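Side-chain contacts in putative transcriptional regulator (Bacillus cytotoxicus NVH 391-98, PDB 3K4H), which is a putative LacI-type transcriptional regulator that probably binds DNA and holds a glucose-containing glycan between the two lobes of its periplasmic-binding-protein-like fold: residues I35-H40 with N246-G251; E42-Y47 with A257-V262; K63-R68 with I85-E90; I98-D103 with I108-N113. All coordinates share one frame; numbering follows the deposited sequence.

Contact 1 of 4, residues I35-H40 with N246-G251; sequences ISSFAH and NIYQLG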
loop_
_atom_site.group_PDB
_atom_site.type_symbol
_atom_site.label_atom_id
_atom_site.label_comp_id
_atom_site.label_asym_id
_atom_site.label_seq_id
_atom_site.Cartn_x
_atom_site.Cartn_y
_atom_site.Cartn_z
ATOM N N ILE A 35 -20.605 3.654 -0.199
ATOM C CA ILE A 35 -20.931 2.924 1.010
ATOM C C ILE A 35 -22.324 2.314 0.823
ATOM O O ILE A 35 -22.521 1.100 1.004
ATOM C CB ILE A 35 -20.829 3.835 2.256
ATOM C CG1 ILE A 35 -19.364 3.950 2.686
ATOM C CG2 ILE A 35 -21.616 3.258 3.391
ATOM C CD1 ILE A 35 -19.024 5.177 3.497
ATOM N N SER A 36 -23.257 3.169 0.415
ATOM C CA SER A 36 -24.649 2.824 0.218
ATOM C C SER A 36 -24.841 1.757 -0.880
ATOM O O SER A 36 -25.662 0.823 -0.747
ATOM C CB SER A 36 -25.402 4.091 -0.163
ATOM O OG SER A 36 -26.733 3.783 -0.492
ATOM N N SER A 37 -24.090 1.903 -1.973
ATOM C CA SER A 37 -24.215 0.974 -3.082
ATOM C C SER A 37 -23.977 -0.464 -2.596
ATOM O O SER A 37 -24.693 -1.371 -2.991
ATOM C CB SER A 37 -23.284 1.380 -4.223
ATOM O OG SER A 37 -23.259 0.404 -5.247
ATOM N N PHE A 38 -23.009 -0.646 -1.700
ATOM C CA PHE A 38 -22.793 -1.949 -1.077
ATOM C C PHE A 38 -23.793 -2.294 0.037
ATOM O O PHE A 38 -24.341 -3.407 0.084
ATOM C CB PHE A 38 -21.362 -2.114 -0.548
ATOM C CG PHE A 38 -21.062 -3.512 -0.126
ATOM C CD1 PHE A 38 -20.652 -4.454 -1.055
ATOM C CD2 PHE A 38 -21.261 -3.914 1.182
ATOM C CE1 PHE A 38 -20.404 -5.758 -0.691
ATOM C CE2 PHE A 38 -21.019 -5.223 1.558
ATOM C CZ PHE A 38 -20.583 -6.147 0.610
ATOM N N ALA A 39 -24.036 -1.368 0.944
ATOM C CA ALA A 39 -24.940 -1.687 2.034
ATOM C C ALA A 39 -26.219 -2.283 1.452
ATOM O O ALA A 39 -26.785 -3.236 1.988
ATOM C CB ALA A 39 -25.236 -0.451 2.871
ATOM N N HIS A 40 -26.649 -1.712 0.336
ATOM C CA HIS A 40 -27.798 -2.213 -0.428
ATOM C C HIS A 40 -27.749 -3.733 -0.705
ATOM O O HIS A 40 -28.702 -4.448 -0.424
ATOM C CB HIS A 40 -27.886 -1.434 -1.735
ATOM C CG HIS A 40 -28.692 -2.108 -2.782
ATOM N ND1 HIS A 40 -28.200 -2.354 -4.043
ATOM C CD2 HIS A 40 -29.960 -2.592 -2.763
ATOM C CE1 HIS A 40 -29.129 -2.968 -4.761
ATOM N NE2 HIS A 40 -30.207 -3.126 -4.007
ATOM N N ASN A 246 -10.439 7.600 -6.624
ATOM C CA ASN A 246 -11.474 6.577 -6.662
ATOM C C ASN A 246 -12.381 6.509 -5.445
ATOM O O ASN A 246 -12.655 5.418 -4.926
ATOM C CB ASN A 246 -10.840 5.225 -6.903
ATOM C CG ASN A 246 -11.165 4.675 -8.257
ATOM O OD1 ASN A 246 -12.218 4.081 -8.444
ATOM N ND2 ASN A 246 -10.267 4.853 -9.204
ATOM N N ILE A 247 -12.865 7.681 -5.033
ATOM C CA ILE A 247 -13.611 7.873 -3.819
ATOM C C ILE A 247 -14.692 6.810 -3.641
ATOM O O ILE A 247 -14.857 6.251 -2.542
ATOM C CB ILE A 247 -14.244 9.272 -3.791
ATOM C CG1 ILE A 247 -13.167 10.362 -3.832
ATOM C CG2 ILE A 247 -15.095 9.460 -2.533
ATOM C CD1 ILE A 247 -13.540 11.558 -4.676
ATOM N N TYR A 248 -15.429 6.533 -4.709
ATOM C CA TYR A 248 -16.555 5.630 -4.641
ATOM C C TYR A 248 -16.073 4.262 -4.166
ATOM O O TYR A 248 -16.685 3.635 -3.299
ATOM C CB TYR A 248 -17.189 5.525 -6.030
ATOM C CG TYR A 248 -18.255 4.471 -6.186
ATOM C CD1 TYR A 248 -19.599 4.801 -6.049
ATOM C CD2 TYR A 248 -17.929 3.139 -6.468
ATOM C CE1 TYR A 248 -20.600 3.840 -6.204
ATOM C CE2 TYR A 248 -18.911 2.167 -6.619
ATOM C CZ TYR A 248 -20.246 2.537 -6.492
ATOM O OH TYR A 248 -21.251 1.614 -6.617
ATOM N N GLN A 249 -14.977 3.789 -4.751
ATOM C CA GLN A 249 -14.503 2.446 -4.465
ATOM C C GLN A 249 -13.954 2.398 -3.031
ATOM O O GLN A 249 -14.103 1.373 -2.352
ATOM C CB GLN A 249 -13.481 1.988 -5.503
ATOM C CG GLN A 249 -13.635 0.525 -5.905
ATOM C CD GLN A 249 -14.997 0.163 -6.583
ATOM O OE1 GLN A 249 -15.431 0.808 -7.555
ATOM N NE2 GLN A 249 -15.636 -0.908 -6.089
ATOM N N LEU A 250 -13.391 3.517 -2.556
ATOM C CA LEU A 250 -12.985 3.622 -1.168
ATOM C C LEU A 250 -14.190 3.312 -0.302
ATOM O O LEU A 250 -14.078 2.568 0.649
ATOM C CB LEU A 250 -12.449 5.023 -0.824
ATOM C CG LEU A 250 -11.088 5.522 -1.335
ATOM C CD1 LEU A 250 -10.884 6.960 -0.853
ATOM C CD2 LEU A 250 -9.902 4.644 -0.908
ATOM N N GLY A 251 -15.347 3.872 -0.653
ATOM C CA GLY A 251 -16.562 3.740 0.144
ATOM C C GLY A 251 -17.111 2.335 0.090
ATOM O O GLY A 251 -17.436 1.741 1.118
#

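Contact 2 of 4, residues E42-Y47 with A257-V262; sequences EGYALY and ALVDKV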
loop_
_atom_site.group_PDB
_atom_site.type_symbol
_atom_site.label_atom_id
_atom_site.label_comp_id
_atom_site.label_asym_id
_atom_site.label_seq_id
_atom_site.Cartn_x
_atom_site.Cartn_y
_atom_site.Cartn_z
ATOM N N GLU A 42 -26.397 -6.176 0.820
ATOM C CA GLU A 42 -26.627 -6.988 2.010
ATOM C C GLU A 42 -27.749 -6.463 2.917
ATOM O O GLU A 42 -27.809 -6.791 4.105
ATOM C CB GLU A 42 -25.336 -7.066 2.807
ATOM C CG GLU A 42 -24.130 -7.559 2.005
ATOM C CD GLU A 42 -24.251 -9.014 1.562
ATOM O OE1 GLU A 42 -25.029 -9.771 2.180
ATOM O OE2 GLU A 42 -23.567 -9.395 0.590
ATOM N N GLY A 43 -28.618 -5.620 2.373
ATOM C CA GLY A 43 -29.742 -5.063 3.132
ATOM C C GLY A 43 -29.352 -4.346 4.405
ATOM O O GLY A 43 -29.984 -4.527 5.434
ATOM N N TYR A 44 -28.294 -3.547 4.341
ATOM C CA TYR A 44 -27.915 -2.682 5.439
ATOM C C TYR A 44 -28.335 -1.257 5.099
ATOM O O TYR A 44 -28.275 -0.849 3.941
ATOM C CB TYR A 44 -26.402 -2.742 5.678
ATOM C CG TYR A 44 -25.933 -3.922 6.511
ATOM C CD1 TYR A 44 -25.775 -5.187 5.939
ATOM C CD2 TYR A 44 -25.647 -3.776 7.876
ATOM C CE1 TYR A 44 -25.344 -6.256 6.697
ATOM C CE2 TYR A 44 -25.219 -4.838 8.638
ATOM C CZ TYR A 44 -25.064 -6.077 8.045
ATOM O OH TYR A 44 -24.640 -7.166 8.804
ATOM N N ALA A 45 -28.770 -0.526 6.125
ATOM C CA ALA A 45 -29.171 0.867 6.033
ATOM C C ALA A 45 -28.081 1.666 6.713
ATOM O O ALA A 45 -27.163 1.079 7.286
ATOM C CB ALA A 45 -30.478 1.085 6.735
ATOM N N LEU A 46 -28.183 3.000 6.675
ATOM C CA LEU A 46 -27.100 3.824 7.144
ATOM C C LEU A 46 -27.559 4.733 8.260
ATOM O O LEU A 46 -28.764 4.942 8.449
ATOM C CB LEU A 46 -26.506 4.599 5.990
ATOM C CG LEU A 46 -26.020 3.762 4.798
ATOM C CD1 LEU A 46 -25.429 4.666 3.737
ATOM C CD2 LEU A 46 -25.046 2.614 5.184
ATOM N N TYR A 47 -26.611 5.234 9.039
ATOM C CA TYR A 47 -26.955 6.058 10.182
ATOM C C TYR A 47 -25.806 6.991 10.479
ATOM O O TYR A 47 -24.632 6.601 10.426
ATOM C CB TYR A 47 -27.269 5.174 11.394
ATOM C CG TYR A 47 -27.465 5.905 12.693
ATOM C CD1 TYR A 47 -28.729 6.060 13.253
ATOM C CD2 TYR A 47 -26.371 6.417 13.381
ATOM C CE1 TYR A 47 -28.892 6.724 14.462
ATOM C CE2 TYR A 47 -26.514 7.092 14.576
ATOM C CZ TYR A 47 -27.764 7.242 15.122
ATOM O OH TYR A 47 -27.856 7.931 16.333
ATOM N N ALA A 257 -15.828 -4.396 3.707
ATOM C CA ALA A 257 -14.913 -4.856 4.747
ATOM C C ALA A 257 -15.590 -4.871 6.115
ATOM O O ALA A 257 -15.350 -5.771 6.901
ATOM C CB ALA A 257 -13.638 -4.005 4.777
ATOM N N LEU A 258 -16.439 -3.883 6.386
ATOM C CA LEU A 258 -17.088 -3.766 7.691
ATOM C C LEU A 258 -18.122 -4.859 7.898
ATOM O O LEU A 258 -18.158 -5.480 8.950
ATOM C CB LEU A 258 -17.729 -2.395 7.870
ATOM C CG LEU A 258 -18.527 -2.193 9.157
ATOM C CD1 LEU A 258 -17.666 -2.424 10.415
ATOM C CD2 LEU A 258 -19.210 -0.830 9.194
ATOM N N VAL A 259 -18.956 -5.089 6.889
ATOM C CA VAL A 259 -20.018 -6.078 6.983
ATOM C C VAL A 259 -19.393 -7.451 7.167
ATOM O O VAL A 259 -19.878 -8.273 7.942
ATOM C CB VAL A 259 -20.949 -6.022 5.742
ATOM C CG1 VAL A 259 -21.853 -7.226 5.647
ATOM C CG2 VAL A 259 -21.804 -4.774 5.806
ATOM N N ASP A 260 -18.289 -7.689 6.478
ATOM C CA ASP A 260 -17.576 -8.949 6.627
ATOM C C ASP A 260 -17.148 -9.071 8.091
ATOM O O ASP A 260 -17.447 -10.052 8.758
ATOM C CB ASP A 260 -16.388 -8.996 5.670
ATOM C CG ASP A 260 -15.575 -10.250 5.811
ATOM O OD1 ASP A 260 -16.119 -11.377 5.683
ATOM O OD2 ASP A 260 -14.365 -10.102 6.046
ATOM N N LYS A 261 -16.507 -8.027 8.597
ATOM C CA LYS A 261 -16.083 -7.963 9.990
ATOM C C LYS A 261 -17.247 -8.184 10.943
ATOM O O LYS A 261 -17.089 -8.858 11.955
ATOM C CB LYS A 261 -15.442 -6.613 10.264
ATOM C CG LYS A 261 -14.752 -6.500 11.606
ATOM C CD LYS A 261 -13.653 -5.427 11.559
ATOM C CE LYS A 261 -12.988 -5.302 12.904
ATOM N NZ LYS A 261 -11.531 -5.156 12.741
ATOM N N VAL A 262 -18.368 -7.587 10.627
ATOM C CA VAL A 262 -19.503 -7.757 11.469
ATOM C C VAL A 262 -20.131 -9.086 11.368
ATOM O O VAL A 262 -20.396 -9.711 12.350
ATOM C CB VAL A 262 -20.558 -6.804 11.065
ATOM C CG1 VAL A 262 -21.779 -7.159 11.684
ATOM C CG2 VAL A 262 -20.200 -5.483 11.474
#

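Contact 3 of 4, residues K63-R68 with I85-E90; sequences KMVQGR and IQYLHE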
loop_
_atom_site.group_PDB
_atom_site.type_symbol
_atom_site.label_atom_id
_atom_site.label_comp_id
_atom_site.label_asym_id
_atom_site.label_seq_id
_atom_site.Cartn_x
_atom_site.Cartn_y
_atom_site.Cartn_z
ATOM N N LYS A 63 -23.739 7.036 21.735
ATOM C CA LYS A 63 -25.160 6.666 21.736
ATOM C C LYS A 63 -25.432 5.552 20.711
ATOM O O LYS A 63 -26.214 4.640 20.962
ATOM C CB LYS A 63 -26.067 7.888 21.506
ATOM C CG LYS A 63 -25.753 9.110 22.405
ATOM C CD LYS A 63 -26.962 10.058 22.668
ATOM C CE LYS A 63 -28.002 10.078 21.513
ATOM N NZ LYS A 63 -29.409 10.376 22.007
HETATM N N MSE A 64 -24.764 5.638 19.566
HETATM C CA MSE A 64 -24.768 4.586 18.566
HETATM C C MSE A 64 -24.463 3.232 19.175
HETATM O O MSE A 64 -25.211 2.274 18.980
HETATM C CB MSE A 64 -23.732 4.866 17.482
HETATM C CG MSE A 64 -24.091 5.960 16.511
HETATM SE SE MSE A 64 -22.832 6.069 15.016
HETATM C CE MSE A 64 -22.924 4.242 14.445
ATOM N N VAL A 65 -23.352 3.153 19.896
ATOM C CA VAL A 65 -22.908 1.895 20.474
ATOM C C VAL A 65 -23.832 1.521 21.620
ATOM O O VAL A 65 -24.192 0.356 21.774
ATOM C CB VAL A 65 -21.431 1.961 20.972
ATOM C CG1 VAL A 65 -20.997 0.628 21.574
ATOM C CG2 VAL A 65 -20.511 2.342 19.848
ATOM N N GLN A 66 -24.241 2.517 22.402
ATOM C CA GLN A 66 -25.093 2.258 23.562
ATOM C C GLN A 66 -26.491 1.753 23.214
ATOM O O GLN A 66 -27.101 1.012 23.974
ATOM C CB GLN A 66 -25.112 3.460 24.509
ATOM C CG GLN A 66 -23.885 3.401 25.395
ATOM C CD GLN A 66 -23.449 4.710 26.058
ATOM O OE1 GLN A 66 -24.079 5.770 25.921
ATOM N NE2 GLN A 66 -22.335 4.623 26.794
ATOM N N GLY A 67 -26.959 2.124 22.029
ATOM C CA GLY A 67 -28.301 1.799 21.577
ATOM C C GLY A 67 -28.512 0.380 21.115
ATOM O O GLY A 67 -29.646 -0.012 20.908
ATOM N N ARG A 68 -27.438 -0.393 20.965
ATOM C CA ARG A 68 -27.505 -1.779 20.456
ATOM C C ARG A 68 -28.245 -1.929 19.117
ATOM O O ARG A 68 -28.656 -3.038 18.754
ATOM C CB ARG A 68 -28.128 -2.754 21.460
ATOM C CG ARG A 68 -27.871 -2.494 22.911
ATOM C CD ARG A 68 -26.449 -2.786 23.287
ATOM N NE ARG A 68 -26.317 -2.789 24.740
ATOM C CZ ARG A 68 -25.594 -1.920 25.441
ATOM N NH1 ARG A 68 -25.549 -2.029 26.767
ATOM N NH2 ARG A 68 -24.902 -0.966 24.822
ATOM N N ILE A 85 -11.804 6.191 18.076
ATOM C CA ILE A 85 -11.135 4.901 17.936
ATOM C C ILE A 85 -10.773 4.287 19.283
ATOM O O ILE A 85 -10.990 3.087 19.457
ATOM C CB ILE A 85 -9.866 4.973 17.076
ATOM C CG1 ILE A 85 -10.211 5.383 15.653
ATOM C CG2 ILE A 85 -9.139 3.595 17.041
ATOM C CD1 ILE A 85 -8.980 5.430 14.739
ATOM N N GLN A 86 -10.222 5.072 20.221
ATOM C CA GLN A 86 -9.923 4.545 21.565
ATOM C C GLN A 86 -11.186 3.933 22.137
ATOM O O GLN A 86 -11.139 2.869 22.747
ATOM C CB GLN A 86 -9.357 5.600 22.548
ATOM C CG GLN A 86 -7.828 5.552 22.838
ATOM C CD GLN A 86 -7.256 4.145 23.210
ATOM O OE1 GLN A 86 -6.469 3.558 22.441
ATOM N NE2 GLN A 86 -7.637 3.619 24.388
ATOM N N TYR A 87 -12.316 4.588 21.906
ATOM C CA TYR A 87 -13.562 4.141 22.462
ATOM C C TYR A 87 -13.979 2.828 21.855
ATOM O O TYR A 87 -14.272 1.870 22.584
ATOM C CB TYR A 87 -14.672 5.177 22.276
ATOM C CG TYR A 87 -16.018 4.669 22.748
ATOM C CD1 TYR A 87 -16.951 4.169 21.837
ATOM C CD2 TYR A 87 -16.344 4.644 24.112
ATOM C CE1 TYR A 87 -18.187 3.672 22.277
ATOM C CE2 TYR A 87 -17.572 4.156 24.558
ATOM C CZ TYR A 87 -18.492 3.673 23.638
ATOM O OH TYR A 87 -19.712 3.182 24.054
ATOM N N LEU A 88 -14.018 2.785 20.528
ATOM C CA LEU A 88 -14.516 1.620 19.827
ATOM C C LEU A 88 -13.601 0.440 20.071
ATOM O O LEU A 88 -14.072 -0.687 20.216
ATOM C CB LEU A 88 -14.663 1.889 18.327
ATOM C CG LEU A 88 -15.648 2.959 17.839
ATOM C CD1 LEU A 88 -15.613 3.015 16.337
ATOM C CD2 LEU A 88 -17.070 2.689 18.322
ATOM N N HIS A 89 -12.296 0.697 20.130
ATOM C CA HIS A 89 -11.338 -0.377 20.385
ATOM C C HIS A 89 -11.531 -0.999 21.760
ATOM O O HIS A 89 -11.568 -2.216 21.889
ATOM C CB HIS A 89 -9.893 0.083 20.211
ATOM C CG HIS A 89 -8.889 -0.950 20.619
ATOM N ND1 HIS A 89 -8.649 -2.088 19.874
ATOM C CD2 HIS A 89 -8.073 -1.026 21.700
ATOM C CE1 HIS A 89 -7.725 -2.818 20.480
ATOM N NE2 HIS A 89 -7.354 -2.192 21.586
ATOM N N GLU A 90 -11.673 -0.154 22.776
ATOM C CA GLU A 90 -11.998 -0.601 24.135
ATOM C C GLU A 90 -13.360 -1.314 24.325
ATOM O O GLU A 90 -13.475 -2.206 25.149
ATOM C CB GLU A 90 -11.906 0.582 25.092
ATOM C CG GLU A 90 -10.490 1.038 25.366
ATOM C CD GLU A 90 -9.685 -0.002 26.101
ATOM O OE1 GLU A 90 -8.587 -0.355 25.610
ATOM O OE2 GLU A 90 -10.162 -0.478 27.160
#

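Contact 4 of 4, residues I98-D103 with I108-N113; sequences IGKPYD and ITYVDN. With GLC (alpha-D-glucopyranose), chain C.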
loop_
_atom_site.group_PDB
_atom_site.type_symbol
_atom_site.label_atom_id
_atom_site.label_comp_id
_atom_site.label_asym_id
_atom_site.label_seq_id
_atom_site.Cartn_x
_atom_site.Cartn_y
_atom_site.Cartn_z
ATOM N N ILE A 98 -11.458 4.584 6.818
ATOM C CA ILE A 98 -11.096 5.042 5.461
ATOM C C ILE A 98 -9.900 5.969 5.650
ATOM O O ILE A 98 -10.063 7.136 5.972
ATOM C CB ILE A 98 -12.272 5.767 4.703
ATOM C CG1 ILE A 98 -13.555 4.903 4.655
ATOM C CG2 ILE A 98 -11.823 6.226 3.292
ATOM C CD1 ILE A 98 -14.454 5.157 3.422
ATOM N N GLY A 99 -8.700 5.436 5.500
ATOM C CA GLY A 99 -7.453 6.142 5.853
ATOM C C GLY A 99 -6.537 5.273 6.707
ATOM O O GLY A 99 -7.000 4.384 7.424
ATOM N N LYS A 100 -5.231 5.512 6.623
ATOM C CA LYS A 100 -4.249 4.843 7.464
ATOM C C LYS A 100 -4.437 5.214 8.937
ATOM O O LYS A 100 -4.677 6.375 9.266
ATOM C CB LYS A 100 -2.878 5.282 7.034
ATOM C CG LYS A 100 -1.819 4.240 7.131
ATOM C CD LYS A 100 -0.548 4.721 6.443
ATOM C CE LYS A 100 0.141 5.795 7.252
ATOM N NZ LYS A 100 1.384 6.181 6.567
ATOM N N PRO A 101 -4.333 4.221 9.838
ATOM C CA PRO A 101 -4.366 4.525 11.273
ATOM C C PRO A 101 -2.989 4.946 11.713
ATOM O O PRO A 101 -2.003 4.524 11.109
ATOM C CB PRO A 101 -4.736 3.184 11.913
ATOM C CG PRO A 101 -5.003 2.204 10.728
ATOM C CD PRO A 101 -4.271 2.770 9.576
ATOM N N TYR A 102 -2.899 5.773 12.753
ATOM C CA TYR A 102 -1.584 6.250 13.159
ATOM C C TYR A 102 -0.685 5.074 13.531
ATOM O O TYR A 102 0.460 4.981 13.062
ATOM C CB TYR A 102 -1.636 7.270 14.295
ATOM C CG TYR A 102 -0.252 7.814 14.620
ATOM C CD1 TYR A 102 0.510 8.456 13.634
ATOM C CD2 TYR A 102 0.311 7.662 15.897
ATOM C CE1 TYR A 102 1.796 8.951 13.909
ATOM C CE2 TYR A 102 1.608 8.159 16.192
ATOM C CZ TYR A 102 2.338 8.798 15.188
ATOM O OH TYR A 102 3.595 9.293 15.439
ATOM N N ASP A 103 -1.234 4.179 14.352
ATOM C CA ASP A 103 -0.544 2.984 14.832
ATOM C C ASP A 103 -1.497 1.777 14.754
ATOM O O ASP A 103 -2.663 1.929 14.352
ATOM C CB ASP A 103 -0.088 3.207 16.284
ATOM C CG ASP A 103 -1.239 3.649 17.210
ATOM O OD1 ASP A 103 -2.429 3.559 16.817
ATOM O OD2 ASP A 103 -0.946 4.085 18.342
ATOM N N ILE A 108 -6.238 -2.857 13.250
ATOM C CA ILE A 108 -7.355 -2.136 12.637
ATOM C C ILE A 108 -7.512 -2.475 11.159
ATOM O O ILE A 108 -6.513 -2.504 10.425
ATOM C CB ILE A 108 -7.137 -0.625 12.777
ATOM C CG1 ILE A 108 -6.981 -0.249 14.249
ATOM C CG2 ILE A 108 -8.279 0.178 12.118
ATOM C CD1 ILE A 108 -6.155 1.027 14.477
ATOM N N THR A 109 -8.734 -2.604 10.683
ATOM C CA THR A 109 -8.959 -2.820 9.265
ATOM C C THR A 109 -9.296 -1.533 8.569
ATOM O O THR A 109 -10.175 -0.852 8.960
ATOM C CB THR A 109 -10.119 -3.697 9.050
ATOM O OG1 THR A 109 -10.015 -4.790 9.939
ATOM C CG2 THR A 109 -10.096 -4.208 7.695
ATOM N N TYR A 110 -8.572 -1.199 7.532
ATOM C CA TYR A 110 -8.752 0.058 6.903
ATOM C C TYR A 110 -8.663 0.025 5.410
ATOM O O TYR A 110 -8.130 -0.869 4.879
ATOM C CB TYR A 110 -7.802 1.049 7.515
ATOM C CG TYR A 110 -6.397 0.893 7.117
ATOM C CD1 TYR A 110 -5.949 1.423 5.961
ATOM C CD2 TYR A 110 -5.503 0.259 7.918
ATOM C CE1 TYR A 110 -4.687 1.307 5.602
ATOM C CE2 TYR A 110 -4.228 0.132 7.558
ATOM C CZ TYR A 110 -3.822 0.657 6.394
ATOM O OH TYR A 110 -2.525 0.543 6.012
ATOM N N VAL A 111 -9.254 1.007 4.755
ATOM C CA VAL A 111 -9.235 1.175 3.319
ATOM C C VAL A 111 -8.553 2.476 2.984
ATOM O O VAL A 111 -8.756 3.426 3.640
ATOM C CB VAL A 111 -10.603 1.222 2.787
ATOM C CG1 VAL A 111 -10.560 1.233 1.371
ATOM C CG2 VAL A 111 -11.313 0.069 3.208
ATOM N N ASP A 112 -7.656 2.496 2.028
ATOM C CA ASP A 112 -6.910 3.696 1.763
ATOM C C ASP A 112 -6.370 3.700 0.389
ATOM O O ASP A 112 -6.475 2.752 -0.267
ATOM C CB ASP A 112 -5.790 3.809 2.753
ATOM C CG ASP A 112 -5.237 5.164 2.847
ATOM O OD1 ASP A 112 -5.876 6.093 2.416
ATOM O OD2 ASP A 112 -4.153 5.307 3.366
ATOM N N ASN A 113 -5.867 4.815 -0.075
ATOM C CA ASN A 113 -5.066 4.837 -1.264
ATOM C C ASN A 113 -3.629 4.887 -0.852
ATOM O O ASN A 113 -3.346 5.245 0.225
ATOM C CB ASN A 113 -5.289 6.073 -2.068
ATOM C CG ASN A 113 -6.674 6.411 -2.229
ATOM O OD1 ASN A 113 -7.190 7.209 -1.521
ATOM N ND2 ASN A 113 -7.272 5.888 -3.225
HETATM C C1 GLC C . -10.391 10.407 2.967
HETATM C C2 GLC C . -10.199 9.859 4.365
HETATM C C3 GLC C . -8.705 9.663 4.556
HETATM C C4 GLC C . -8.144 8.701 3.493
HETATM C C5 GLC C . -8.523 9.162 2.105
HETATM C C6 GLC C . -8.106 8.107 1.110
HETATM O O2 GLC C . -10.690 10.802 5.290
HETATM O O3 GLC C . -8.511 9.266 5.896
HETATM O O4 GLC C . -6.754 8.744 3.440
HETATM O O5 GLC C . -9.912 9.460 2.019
HETATM O O6 GLC C . -7.032 8.655 0.393
#

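Contact 1 of 4, residues I35-H40 with N246-G251
Ile35 and Gly251 form the close-packed part of this helix-to-helix contact. Their CA atoms are only 4.5 Å apart, the nearest backbone approach of the pair. Gly251 has no side chain, so the two helices can come together here. Ile35 CG1 reaches over the Gly251 backbone and lies 3.3 Å from Gly251 O. This part is buried.

The other part is more open and polar. Ser37 OG and Tyr248 OH are hydrogen-bonded at 2.7 Å, and either hydroxyl could be the donor. Tyr248 CG stands anti to the backbone N (chi1 171°), which carries the ring across toward helix 27-41. The serine comes to the phenol end of the ring, and both residues remain partly exposed.

Tyr248 also touches Arg33 of helix 27-41, and Ser37 touches Tyr252 of helix 247-264. On the sheet side, Ile35 packs on Leu46 of strand 45-48 and on Leu76. The contact thus pairs helix 27-41 with the start of helix 247-264, beside edge strand 45-48.

Contact 2 of 4, residues E42-Y47 with A257-V262
Val259 sits on the ring of Tyr44, and this pair carries the contact. Val259 CG2 lies over the middle of one ring face, 4.0 Å from the centroid of the Tyr44 ring and 13° off its normal, a CH-pi contact. Chi1 -82° puts Tyr44 CG opposite the carbonyl carbon, facing Val259. The other branch leans to the rim, with Val259 CG1 3.8 Å from Tyr44 CE1. One helical turn on, Val262 CG1 is 4.1 Å from Tyr44 OH. Glu42 adds only the aliphatic part of its chain, its CG 4.3 Å from Val259 CG1.

The next shell fixes the tyrosine. Its hydroxyl is hydrogen-bonded to Glu263 OE2, which should limit movement of the ring end. Before it, Gly43 has positive phi and is the C' residue of a Schellman motif that ends helix 27-41. That turn leads the chain from the helix into the strand.

Leu11 of strand 10-14 touches both Tyr44 and Val259. The contact therefore joins helix 247-264 to the link between helix 27-41 and edge strand 45-48.

Contact 3 of 4, residues K63-R68 with I85-E90
Tyr87 meets Val65 with the edge of its ring. The nearest approach is 3.6 Å, between Tyr87 CE1 and Val65 CG2. The valine CB lies in the ring plane, so neither face of the ring is used against it. With chi1 at 175° the Tyr87 ring swings away from its backbone N toward helix 54-66, while the valine points back at it. Tyr87 OH lies beside the branch point, 3.7 Å from Val65 CB. Gln66 comes to the same hydroxyl from the exposed side. Its amide plane is 87° from the ring plane, and Gln66 NE2 stays 4.1 Å from Tyr87 OH. Tyr87 also packs on Val62, one turn earlier in helix 54-66.

Each helix follows a strand of the parallel, Rossmann-like sheet, 54-66 after 45-48 and 83-90 after 72-75. Strand 72-75 lies between them in the chain, and they pack side by side over it.

Leu88 forms the buried side of the contact. Leu88 CD2 is 3.8 Å from Val65 CG2, so this one methyl touches both Tyr87 and Leu88. Leu88 also rests on Val61, on Ile73 of strand 72-75 and on Phe95 of strand 95-98.

Contact 4 of 4, residues I98-D103 with I108-N113
Ile98 and Val111 form a parallel beta bridge, and Gly99 N donates a hydrogen bond to Val111 O at 2.7 Å, after which 98-103 turns back over strand 110-112, bringing Pro101 opposite Ile108. Past the bridge, the loop folds over Tyr110. Pro101 CD sits on one face of the Tyr110 ring, 3.5 Å from its centroid, and Lys100 CA lies over the same face at 4.2 Å from that centroid. Both are CH-pi contacts. Tyr110 CG sits between the backbone N and the carbonyl carbon (chi1 74°), which turns the ring under the loop. The Lys100 chain runs alongside the ring and ends in a salt bridge with Asp148. Farther along, Pro101 CB packs on Ile108 CD1 at 3.6 Å.

The other end of the contact lines the sugar site. Glucose O3 donates to Ile98 O at 2.6 Å, and glucose O4 donates to Asp112 OD1 at 3.0 Å. Asn113 OD1 also lies near glucose O6, but too close for the geometry to be trusted. Gly99 lacks a side chain, and its CA lies 3.3 Å from glucose O3. Asn113 ND2 is hydrogen-bonded to the carbonyls of Val245 and Ile274, which probably fixes the amide beside the sugar.

Ile98 and Val111 both rest on Ala254 of helix 247-264. Strand 110-112 lies between strands 95-98 and 271-273, and its C-terminal end opens on the glycan pocket.

From the N terminus, helix 27-41 opens contact 1 and the turn after it, leading into strand 45-48, opens contact 2. Both close more than 200 residues later on helix 247-264, in the same order, so the two loops cross. They bring the late helix back against the first parts of the N-terminal lobe. Contacts 3 and 4 are local and both lie within those long loops. Contact 3 closes before contact 4 opens. It pairs two successive helices, and Met64 there touches Tyr47 of contact 2. Contact 4 joins neighbouring strands of the parallel sheet. Leu250 of contact 1 packs on it, and Lys261 of contact 2 is probably hydrogen-bonded to its Thr109.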